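Local coordinates for protein salmonella typhimurium DB7155 bacteriophage DET7 tailspike (PDB 2V5I) that binds the O-antigen of its Salmonella host as the phage's receptor-binding tailspike and probably hydrolyses that polysaccharide, at residues Leu40-Asn45 / Ala67-Asp72; Asp50-Asp55 / Gly73-Asn78; Leu179-His184 / Thr203-Ser208; Ser226-Gln231 / Ala253-Phe258. One frame throughout, in Å; residues are numbered along the deposited sequence. Where two conformers were deposited one is given.

Interaction 1 of 4, residues Leu40-Asn45 / Ala67-Asp72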
# COMPACT_ATOMS: atom_id res chain seq x y z
N LEU A 40 -29.03 -8.02 28.61
CA LEU A 40 -30.22 -8.60 28.02
C LEU A 40 -29.73 -9.71 27.09
O LEU A 40 -28.99 -9.46 26.13
CB LEU A 40 -30.99 -7.56 27.21
CG LEU A 40 -32.11 -8.00 26.30
CD1 LEU A 40 -33.23 -8.65 27.10
CD2 LEU A 40 -32.66 -6.82 25.50
N LEU A 41 -30.20 -10.91 27.34
CA LEU A 41 -29.86 -12.09 26.52
C LEU A 41 -31.05 -12.43 25.62
O LEU A 41 -32.16 -12.67 26.11
CB LEU A 41 -29.56 -13.29 27.42
CG LEU A 41 -29.33 -14.64 26.72
CD1 LEU A 41 -28.05 -14.57 25.95
CD2 LEU A 41 -29.24 -15.81 27.72
N ILE A 42 -30.82 -12.45 24.30
CA ILE A 42 -31.80 -12.93 23.32
C ILE A 42 -31.57 -14.41 23.09
O ILE A 42 -30.73 -14.80 22.27
CB ILE A 42 -31.73 -12.15 21.98
CG1 ILE A 42 -31.75 -10.66 22.23
CG2 ILE A 42 -32.89 -12.53 21.08
CD1 ILE A 42 -32.96 -10.09 22.91
N ASP A 43 -32.29 -15.23 23.86
CA ASP A 43 -31.99 -16.64 23.94
C ASP A 43 -32.91 -17.54 23.08
O ASP A 43 -32.59 -18.72 22.84
CB ASP A 43 -31.93 -17.12 25.40
CG ASP A 43 -33.23 -16.95 26.18
OD1 ASP A 43 -34.05 -16.07 25.88
OD2 ASP A 43 -33.41 -17.74 27.16
N ILE A 44 -33.96 -16.94 22.53
CA ILE A 44 -34.93 -17.61 21.69
C ILE A 44 -35.24 -16.71 20.51
O ILE A 44 -35.10 -15.50 20.62
CB ILE A 44 -36.23 -17.97 22.46
CG1 ILE A 44 -36.89 -16.74 23.09
CG2 ILE A 44 -35.93 -19.01 23.53
CD1 ILE A 44 -38.41 -17.02 23.40
N ASN A 45 -35.57 -17.31 19.37
CA ASN A 45 -35.96 -16.52 18.23
C ASN A 45 -37.17 -15.65 18.58
O ASN A 45 -38.08 -16.09 19.29
CB ASN A 45 -36.32 -17.38 17.02
CG ASN A 45 -35.13 -18.04 16.37
OD1 ASN A 45 -33.95 -17.69 16.59
ND2 ASN A 45 -35.42 -19.03 15.53
N ALA A 67 -29.79 -15.87 19.21
CA ALA A 67 -30.97 -16.26 18.43
C ALA A 67 -31.30 -15.12 17.47
O ALA A 67 -30.56 -14.12 17.44
CB ALA A 67 -32.14 -16.58 19.34
N LYS A 68 -32.34 -15.27 16.66
CA LYS A 68 -32.64 -14.37 15.54
C LYS A 68 -33.84 -13.50 15.79
O LYS A 68 -34.77 -13.92 16.48
CB LYS A 68 -32.92 -15.16 14.29
CG LYS A 68 -31.87 -16.17 13.91
CD LYS A 68 -32.31 -16.96 12.67
CE LYS A 68 -31.24 -17.91 12.17
NZ LYS A 68 -31.60 -18.44 10.79
N PHE A 69 -33.83 -12.32 15.15
CA PHE A 69 -35.00 -11.46 15.01
C PHE A 69 -35.56 -11.67 13.59
O PHE A 69 -34.88 -11.38 12.61
CB PHE A 69 -34.69 -9.97 15.18
CG PHE A 69 -34.24 -9.59 16.56
CD1 PHE A 69 -35.06 -9.79 17.67
CD2 PHE A 69 -33.04 -8.90 16.75
CE1 PHE A 69 -34.63 -9.41 18.97
CE2 PHE A 69 -32.61 -8.56 18.06
CZ PHE A 69 -33.40 -8.80 19.14
N ILE A 70 -36.78 -12.21 13.51
CA ILE A 70 -37.38 -12.58 12.26
C ILE A 70 -38.62 -11.73 11.99
O ILE A 70 -39.56 -11.68 12.81
CB ILE A 70 -37.76 -14.10 12.27
CG1 ILE A 70 -36.53 -14.98 12.65
CG2 ILE A 70 -38.37 -14.51 10.95
CD1 ILE A 70 -36.86 -16.38 13.00
N GLY A 71 -38.69 -11.14 10.81
CA GLY A 71 -39.86 -10.35 10.44
C GLY A 71 -39.65 -9.62 9.15
O GLY A 71 -38.51 -9.48 8.70
N ASP A 72 -40.74 -9.12 8.56
CA ASP A 72 -40.68 -8.26 7.39
C ASP A 72 -40.85 -6.86 7.92
O ASP A 72 -41.75 -6.61 8.72
CB ASP A 72 -41.77 -8.56 6.38
CG ASP A 72 -41.61 -9.87 5.68
OD1 ASP A 72 -40.48 -10.39 5.61
OD2 ASP A 72 -42.65 -10.44 5.20

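Interaction 2 of 4, residues Asp50-Asp55 / Gly73-Asn78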
# COMPACT_ATOMS: atom_id res chain seq x y z
N ASP A 50 -43.86 -5.53 11.57
CA ASP A 50 -43.36 -4.29 10.97
C ASP A 50 -43.72 -3.11 11.80
O ASP A 50 -44.88 -2.85 12.10
CB ASP A 50 -43.91 -4.11 9.55
CG ASP A 50 -43.38 -2.87 8.83
OD1 ASP A 50 -42.33 -2.22 9.15
OD2 ASP A 50 -44.06 -2.52 7.83
N GLY A 51 -42.73 -2.33 12.18
CA GLY A 51 -42.96 -1.18 13.00
C GLY A 51 -42.97 -1.38 14.48
O GLY A 51 -43.23 -0.41 15.23
N GLU A 52 -42.70 -2.60 14.94
CA GLU A 52 -42.65 -2.88 16.34
C GLU A 52 -41.58 -1.98 16.96
O GLU A 52 -40.46 -1.95 16.47
CB GLU A 52 -42.36 -4.36 16.58
CG GLU A 52 -42.27 -4.73 18.05
CD GLU A 52 -42.35 -6.22 18.34
OE1 GLU A 52 -42.72 -6.99 17.42
OE2 GLU A 52 -42.04 -6.59 19.52
N SER A 53 -41.95 -1.25 18.00
CA SER A 53 -41.08 -0.22 18.60
C SER A 53 -40.79 -0.56 20.04
O SER A 53 -41.72 -0.87 20.84
CB SER A 53 -41.75 1.11 18.56
OG SER A 53 -42.06 1.39 17.19
N VAL A 54 -39.52 -0.44 20.42
CA VAL A 54 -39.05 -0.79 21.74
C VAL A 54 -38.35 0.42 22.37
O VAL A 54 -37.45 1.00 21.76
CB VAL A 54 -38.06 -1.99 21.64
CG1 VAL A 54 -37.60 -2.45 23.02
CG2 VAL A 54 -38.76 -3.18 20.91
N ASP A 55 -38.77 0.79 23.58
CA ASP A 55 -38.25 1.96 24.30
C ASP A 55 -37.27 1.47 25.35
O ASP A 55 -37.66 0.73 26.25
CB ASP A 55 -39.42 2.71 24.98
CG ASP A 55 -38.99 3.89 25.84
OD1 ASP A 55 -37.82 4.36 25.88
OD2 ASP A 55 -39.91 4.39 26.56
N GLY A 73 -40.02 -5.92 7.50
CA GLY A 73 -40.18 -4.53 7.96
C GLY A 73 -39.18 -4.16 9.04
O GLY A 73 -38.19 -4.85 9.23
N ALA A 74 -39.52 -3.14 9.83
CA ALA A 74 -38.56 -2.55 10.76
C ALA A 74 -38.86 -2.93 12.21
O ALA A 74 -40.04 -2.88 12.67
CB ALA A 74 -38.58 -1.03 10.61
N LEU A 75 -37.81 -3.34 12.92
CA LEU A 75 -37.80 -3.46 14.37
C LEU A 75 -37.07 -2.22 14.87
O LEU A 75 -35.92 -1.99 14.50
CB LEU A 75 -37.08 -4.73 14.78
CG LEU A 75 -36.91 -5.01 16.26
CD1 LEU A 75 -38.29 -5.01 16.99
CD2 LEU A 75 -36.12 -6.27 16.49
N ILE A 76 -37.78 -1.36 15.62
CA ILE A 76 -37.31 -0.00 15.96
C ILE A 76 -36.87 0.09 17.41
O ILE A 76 -37.66 -0.20 18.30
CB ILE A 76 -38.41 1.06 15.69
CG1 ILE A 76 -38.84 0.99 14.23
CG2 ILE A 76 -37.91 2.47 16.12
CD1 ILE A 76 -40.17 1.68 13.95
N PHE A 77 -35.63 0.54 17.62
CA PHE A 77 -35.04 0.68 18.97
C PHE A 77 -34.88 2.18 19.27
O PHE A 77 -34.03 2.88 18.68
CB PHE A 77 -33.66 0.02 19.06
CG PHE A 77 -33.65 -1.51 19.15
CD1 PHE A 77 -34.79 -2.28 18.99
CD2 PHE A 77 -32.45 -2.19 19.39
CE1 PHE A 77 -34.72 -3.69 19.10
CE2 PHE A 77 -32.39 -3.54 19.52
CZ PHE A 77 -33.52 -4.31 19.35
N ASN A 78 -35.70 2.67 20.23
CA ASN A 78 -35.71 4.06 20.67
C ASN A 78 -35.11 4.23 22.04
O ASN A 78 -35.18 3.34 22.89
CB ASN A 78 -37.17 4.54 20.77
CG ASN A 78 -37.88 4.56 19.44
OD1 ASN A 78 -37.46 5.23 18.52
ND2 ASN A 78 -39.00 3.83 19.35
O HOH W 1 -41.21 4.26 17.12

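Interaction 3 of 4, residues Leu179-His184 / Thr203-Ser208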
# COMPACT_ATOMS: atom_id res chain seq x y z
N LEU A 179 -30.01 0.06 10.06
CA LEU A 179 -30.28 1.45 9.71
C LEU A 179 -30.17 2.27 10.96
O LEU A 179 -30.77 1.93 11.97
CB LEU A 179 -31.71 1.55 9.15
CG LEU A 179 -32.28 2.96 8.99
CD1 LEU A 179 -31.42 3.80 8.06
CD2 LEU A 179 -33.67 2.83 8.49
N PHE A 180 -29.33 3.31 10.94
CA PHE A 180 -29.19 4.25 12.03
C PHE A 180 -29.77 5.58 11.56
O PHE A 180 -29.23 6.18 10.61
CB PHE A 180 -27.71 4.43 12.36
CG PHE A 180 -27.09 3.22 13.03
CD1 PHE A 180 -26.64 2.14 12.27
CD2 PHE A 180 -26.92 3.20 14.38
CE1 PHE A 180 -26.10 1.03 12.91
CE2 PHE A 180 -26.33 2.16 15.00
CZ PHE A 180 -25.90 1.09 14.27
N ARG A 181 -30.79 6.10 12.26
CA ARG A 181 -31.44 7.34 11.87
C ARG A 181 -31.09 8.40 12.92
O ARG A 181 -31.32 8.18 14.13
CB ARG A 181 -32.96 7.17 11.89
CG ARG A 181 -33.53 6.30 10.82
CD ARG A 181 -35.03 6.36 10.97
NE ARG A 181 -35.74 5.43 10.09
CZ ARG A 181 -36.03 5.71 8.82
NH1 ARG A 181 -35.59 6.83 8.27
NH2 ARG A 181 -36.69 4.82 8.09
N SER A 182 -30.50 9.50 12.49
CA SER A 182 -30.13 10.62 13.33
C SER A 182 -29.17 10.23 14.49
O SER A 182 -29.29 10.77 15.62
CB SER A 182 -31.37 11.26 13.92
OG SER A 182 -32.14 11.76 12.87
N CYS A 183 -28.24 9.33 14.21
CA CYS A 183 -27.29 8.85 15.19
C CYS A 183 -25.94 9.52 15.00
O CYS A 183 -25.64 9.99 13.91
CB CYS A 183 -27.12 7.33 15.13
SG CYS A 183 -28.67 6.47 15.57
N HIS A 184 -25.11 9.42 16.04
CA HIS A 184 -23.75 9.97 16.05
C HIS A 184 -22.79 9.09 16.85
O HIS A 184 -23.21 8.48 17.84
CB HIS A 184 -23.73 11.38 16.64
CG HIS A 184 -24.53 12.37 15.88
ND1 HIS A 184 -25.88 12.56 16.12
CD2 HIS A 184 -24.19 13.23 14.90
CE1 HIS A 184 -26.34 13.47 15.28
NE2 HIS A 184 -25.33 13.91 14.55
N THR A 203 -26.70 1.56 6.80
CA THR A 203 -26.99 2.93 6.41
C THR A 203 -26.96 3.85 7.62
O THR A 203 -27.51 3.52 8.66
CB THR A 203 -28.44 3.00 5.83
OG1 THR A 203 -28.56 2.14 4.70
CG2 THR A 203 -28.81 4.43 5.46
N PHE A 204 -26.22 4.95 7.51
CA PHE A 204 -26.31 6.04 8.46
C PHE A 204 -27.02 7.19 7.78
O PHE A 204 -26.45 7.83 6.88
CB PHE A 204 -24.88 6.45 8.88
CG PHE A 204 -24.17 5.43 9.69
CD1 PHE A 204 -24.50 5.23 10.99
CD2 PHE A 204 -23.20 4.57 9.11
CE1 PHE A 204 -23.81 4.23 11.78
CE2 PHE A 204 -22.55 3.63 9.91
CZ PHE A 204 -22.89 3.45 11.19
N GLU A 205 -28.25 7.47 8.23
CA GLU A 205 -29.12 8.46 7.64
C GLU A 205 -29.26 9.63 8.64
O GLU A 205 -29.79 9.44 9.74
CB GLU A 205 -30.47 7.81 7.40
CG GLU A 205 -31.50 8.75 6.82
CD GLU A 205 -32.34 9.44 7.91
OE1 GLU A 205 -33.18 8.78 8.61
OE2 GLU A 205 -32.22 10.67 8.08
N ASN A 206 -28.69 10.80 8.28
CA ASN A 206 -28.76 11.98 9.11
C ASN A 206 -29.36 13.19 8.36
O ASN A 206 -28.82 14.29 8.38
CB ASN A 206 -27.34 12.31 9.64
CG ASN A 206 -26.86 11.28 10.62
OD1 ASN A 206 -26.31 10.25 10.21
ND2 ASN A 206 -27.07 11.51 11.89
N LEU A 207 -30.49 12.97 7.71
CA LEU A 207 -31.11 14.00 6.87
C LEU A 207 -31.61 15.20 7.69
O LEU A 207 -31.67 16.32 7.15
CB LEU A 207 -32.28 13.39 6.07
CG LEU A 207 -31.86 12.39 4.97
CD1 LEU A 207 -33.06 11.74 4.34
CD2 LEU A 207 -31.05 13.10 3.91
N SER A 208 -31.99 14.92 8.94
CA SER A 208 -32.47 15.94 9.90
C SER A 208 -31.52 16.08 11.06
O SER A 208 -30.79 15.19 11.37
CB SER A 208 -33.80 15.51 10.53
OG SER A 208 -34.70 14.96 9.60
O HOH W 2 -27.35 8.13 11.67
O HOH W 3 -32.18 12.19 10.18

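Interaction 4 of 4, residues Ser226-Gln231 / Ala253-Phe258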
# COMPACT_ATOMS: atom_id res chain seq x y z
N SER A 226 -30.04 -5.38 -2.63
CA SER A 226 -30.48 -4.77 -3.88
C SER A 226 -29.88 -3.37 -4.05
O SER A 226 -29.94 -2.79 -5.17
CB SER A 226 -31.98 -4.57 -3.86
OG SER A 226 -32.69 -5.78 -3.74
N GLY A 227 -29.45 -2.79 -2.94
CA GLY A 227 -28.81 -1.46 -2.90
C GLY A 227 -27.34 -1.57 -2.58
O GLY A 227 -26.63 -2.50 -3.07
N SER A 228 -26.82 -0.56 -1.91
CA SER A 228 -25.39 -0.49 -1.63
C SER A 228 -25.04 -1.14 -0.31
O SER A 228 -25.89 -1.24 0.58
CB SER A 228 -24.91 0.96 -1.74
OG SER A 228 -25.05 1.42 -3.08
N GLY A 229 -23.81 -1.64 -0.22
CA GLY A 229 -23.38 -2.34 0.97
C GLY A 229 -23.42 -1.46 2.20
O GLY A 229 -23.97 -1.78 3.24
N VAL A 230 -22.68 -0.34 2.09
CA VAL A 230 -22.66 0.69 3.12
C VAL A 230 -23.00 2.02 2.49
O VAL A 230 -22.47 2.37 1.45
CB VAL A 230 -21.24 0.84 3.81
CG1 VAL A 230 -21.25 1.91 4.91
CG2 VAL A 230 -20.75 -0.48 4.37
N GLN A 231 -23.90 2.77 3.11
CA GLN A 231 -24.23 4.08 2.58
C GLN A 231 -24.42 5.14 3.65
O GLN A 231 -24.83 4.83 4.74
CB GLN A 231 -25.47 4.02 1.71
CG GLN A 231 -26.70 3.65 2.39
CD GLN A 231 -27.85 3.21 1.39
OE1 GLN A 231 -27.69 3.24 0.17
NE2 GLN A 231 -28.99 2.85 1.94
N ALA A 253 -22.86 -6.57 -4.40
CA ALA A 253 -23.87 -5.52 -4.13
C ALA A 253 -24.70 -5.32 -5.38
O ALA A 253 -24.21 -5.21 -6.49
CB ALA A 253 -23.20 -4.21 -3.75
N GLY A 254 -26.02 -5.29 -5.18
CA GLY A 254 -26.96 -4.97 -6.28
C GLY A 254 -26.80 -3.57 -6.80
O GLY A 254 -27.15 -3.32 -7.98
N GLU A 255 -26.30 -2.64 -5.96
CA GLU A 255 -25.92 -1.30 -6.41
C GLU A 255 -24.39 -1.18 -6.31
O GLU A 255 -23.69 -1.84 -7.10
CB GLU A 255 -26.72 -0.15 -5.73
CG GLU A 255 -26.67 1.18 -6.52
CD GLU A 255 -26.99 2.45 -5.64
OE1 GLU A 255 -27.22 2.32 -4.40
OE2 GLU A 255 -26.93 3.56 -6.17
N SER A 256 -23.88 -0.49 -5.31
CA SER A 256 -22.45 -0.24 -5.17
C SER A 256 -21.97 -0.79 -3.85
O SER A 256 -22.73 -0.94 -2.87
CB SER A 256 -22.15 1.24 -5.25
OG SER A 256 -22.46 1.73 -6.57
N GLY A 257 -20.67 -1.06 -3.77
CA GLY A 257 -20.13 -1.57 -2.49
C GLY A 257 -20.35 -0.54 -1.38
O GLY A 257 -20.84 -0.85 -0.30
N PHE A 258 -19.83 0.66 -1.64
CA PHE A 258 -19.80 1.73 -0.70
C PHE A 258 -20.21 3.03 -1.39
O PHE A 258 -19.71 3.34 -2.45
CB PHE A 258 -18.34 1.89 -0.21
CG PHE A 258 -17.77 0.62 0.38
CD1 PHE A 258 -18.04 0.21 1.66
CD2 PHE A 258 -17.01 -0.27 -0.44
CE1 PHE A 258 -17.55 -0.99 2.18
CE2 PHE A 258 -16.49 -1.49 0.09
CZ PHE A 258 -16.79 -1.86 1.36
O HOH W 4 -29.56 -1.48 -7.47

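Interaction 1 of 4, residues Leu40-Asn45 / Ala67-Asp72
N45 and K68 form the closest CA pair between 40-45 and 67-72, 4.8 Å apart. Upstream, strand 39-42 gives way at D43 to a turn that carries I44 and N45 past A67 and K68; I42 O and A67 N come near each other, but at an angle too poor for a hydrogen bond. What joins the two backbones directly is a CA-H...O contact from N45 CA to K68 O, 3.4 Å long.

The one hydrogen bond across the contact uses a side chain: K68 N donates to N45 OD1 at 2.9 Å, fairly straight at 161° and tilted from the plane of the amide carbonyl. N45 has CG anti to its own carbonyl carbon (chi1 -72°), which turns the amide onto the K68 backbone. Its other end, ND2, rests 3.9 Å from I70 CD1. The methyl of A67 presses into the turn, CB lying 3.3 Å from I44 C. The side chains of I42 and F69 cross at about a right angle, with I42 CG1 and CD1 each 4.0 Å from F69 CZ; L29 of helix 29-35 also touches F69. K68 leads its extended chain off to a salt bridge with E92, while D43 bonds to S24.

Chemically the contact is divided in two. I42 and F69 supply a buried apolar part, whereas on the more exposed side, at N45, a single asparagine oxygen takes up the K68 N-H. Between the regular pairings of strands 39-42 with 62-65 and 46-47 with 69-70, the N45 side chain thus bridges the turn.

Interaction 2 of 4, residues Asp50-Asp55 / Gly73-Asn78
D50 and A74 open a ladder of polar bonds between 50-55 and 73-78. A74 N donates to D50 OD1 at 3.0 Å, on the anti side of the carboxylate and 34° out of its plane; D50 has CG anti to its backbone N (chi1 -177°), which swings the acid across G73. There it lies close, OD1 of D50 being 3.4 Å from G73 CA. Next come the main-chain bonds: G51 N to A74 O, bent at 139°, then the straighter I76 N to E52 O, V54 N to I76 O and N78 N to V54 O, the last 2.9 Å long. They pair S53 with I76, V54 with F77 and D55 with N78 in parallel register, the closest approach of the strand axes being 4.8 Å.

S53 OG donates back to G51 O at 2.9 Å. It also receives a bond from a water that accepts one from N78 ND2, so a solvent bridge links two side chains on the same face as I76.

Packing contacts divide between the two faces. Beside S53, the CD1 methyl of I76 lies 3.8 Å from S53 OG. On the other face E52 and L75 run side by side, E52 CG 4.1 Å from L75 CD1, and V54 CB sits 4.2 Å from F77 CD1. The E52 carboxylate itself turns to Y46 and to the backbone of T49.

Around the pair, strand 73-78 continues the parallel stack by bonding to strand 156-161, whose L158 meets L75 and F77. Helix 29-35 covers the V54 and F77 face through L29, and strand 52-55 is the outermost strand of this parallel sheet within the chain.

Interaction 3 of 4, residues Leu179-His184 / Thr203-Ser208
T203 meets L179 side by side, the T203 CG2 methyl 3.7 Å from L179 CD1, while its carbonyl accepts F180 N; its hydroxyl is bonded to Q231. F204 stacks on F180 in an offset pair: the planes are 28° apart and the rings barely overlap, F204 CE1 sitting over one face of F180 near its rim, 3.6 Å from F180 CD1. The E205 backbone bonds twice, through N to F180 O and O to S182 N, the latter 2.8 Å. In its side chain the bend at chi2 (-92°) brings OE1 to R181 NH1 at 3.1 Å, a salt bridge whose planes stand 60° apart; R181 NE has a second acid, D159. OE2 instead accepts L207 N through its anti lone pair and takes a bond from a water held by S208 N. N206 sends ND2 to C183 O at 2.9 Å. A second water accepts from C183 N and lies within bonding distance of F180 O and N206 OD1, the latter also bonded to N235.

In the parallel stack, strand 176-181 also bonds to strand 156-161, and strand 202-205 has strand 230-233 as its other neighbour, where L233 touches T203 and L207.

Interaction 4 of 4, residues Ser226-Gln231 / Ala253-Phe258
S256 N donates to S228 OG at 3.2 Å, a backbone-to-hydroxyl bond between the segments. S228 has OG anti to its carbonyl carbon (chi1 -64°), which places the oxygen where S256 N can reach it. E255 is modelled in two positions; in one of them S228 OG donates to E255 OE1 at 2.7 Å from above the carboxylate plane, a less certain bond, and in that conformer the other oxygen, OE2, forms a salt bridge with K259. E255 N bonds to G227 O at 2.9 Å, well above the carbonyl plane.

Farther along, G229 N donates to S256 O at 2.9 Å and V230 N to G257 O at 3.1 Å. The backbones approach closely at G229 and G254, where neither residue carries a side chain. At the S226 end a water donates to S226 O and, weakly, to G254 O. Packing begins at V230, whose CG2 lies 3.9 Å from F258 CD1; the two side chains cross obliquely, V245 of strand 244-246 touches both, and F258 stacks on F290.

Equivalent turns of successive coils are stacked in register here, S226 on G254 through V230 on F258, as in a right-handed parallel beta-helix of the P22 tailspike type.

All four contacts lie in the beta-helix portion of the tailspike. Interactions 1 and 2 alternate along the chain and touch, their centres 13 Å apart: strands 69-70 and 73-78 follow each other, so the same two successive coils supply both contacts, and F69 packs on L75. Interactions 3 and 4 come later and in series. Interactions 2, 3 and 4 share the same parallel stack of strands. The centres of interactions 2 and 3 are about 15 Å apart. Interactions 3 and 4, with centres about 17 Å apart, meet where strands 202-205 and 230-233 are neighbours, probably through hydrogen bonds of T203 OG1 to Q231 NE2 and F204 N to Q231 O. Together they trace coil-upon-coil stacking, which builds the elongated body of this O-antigen-binding protein.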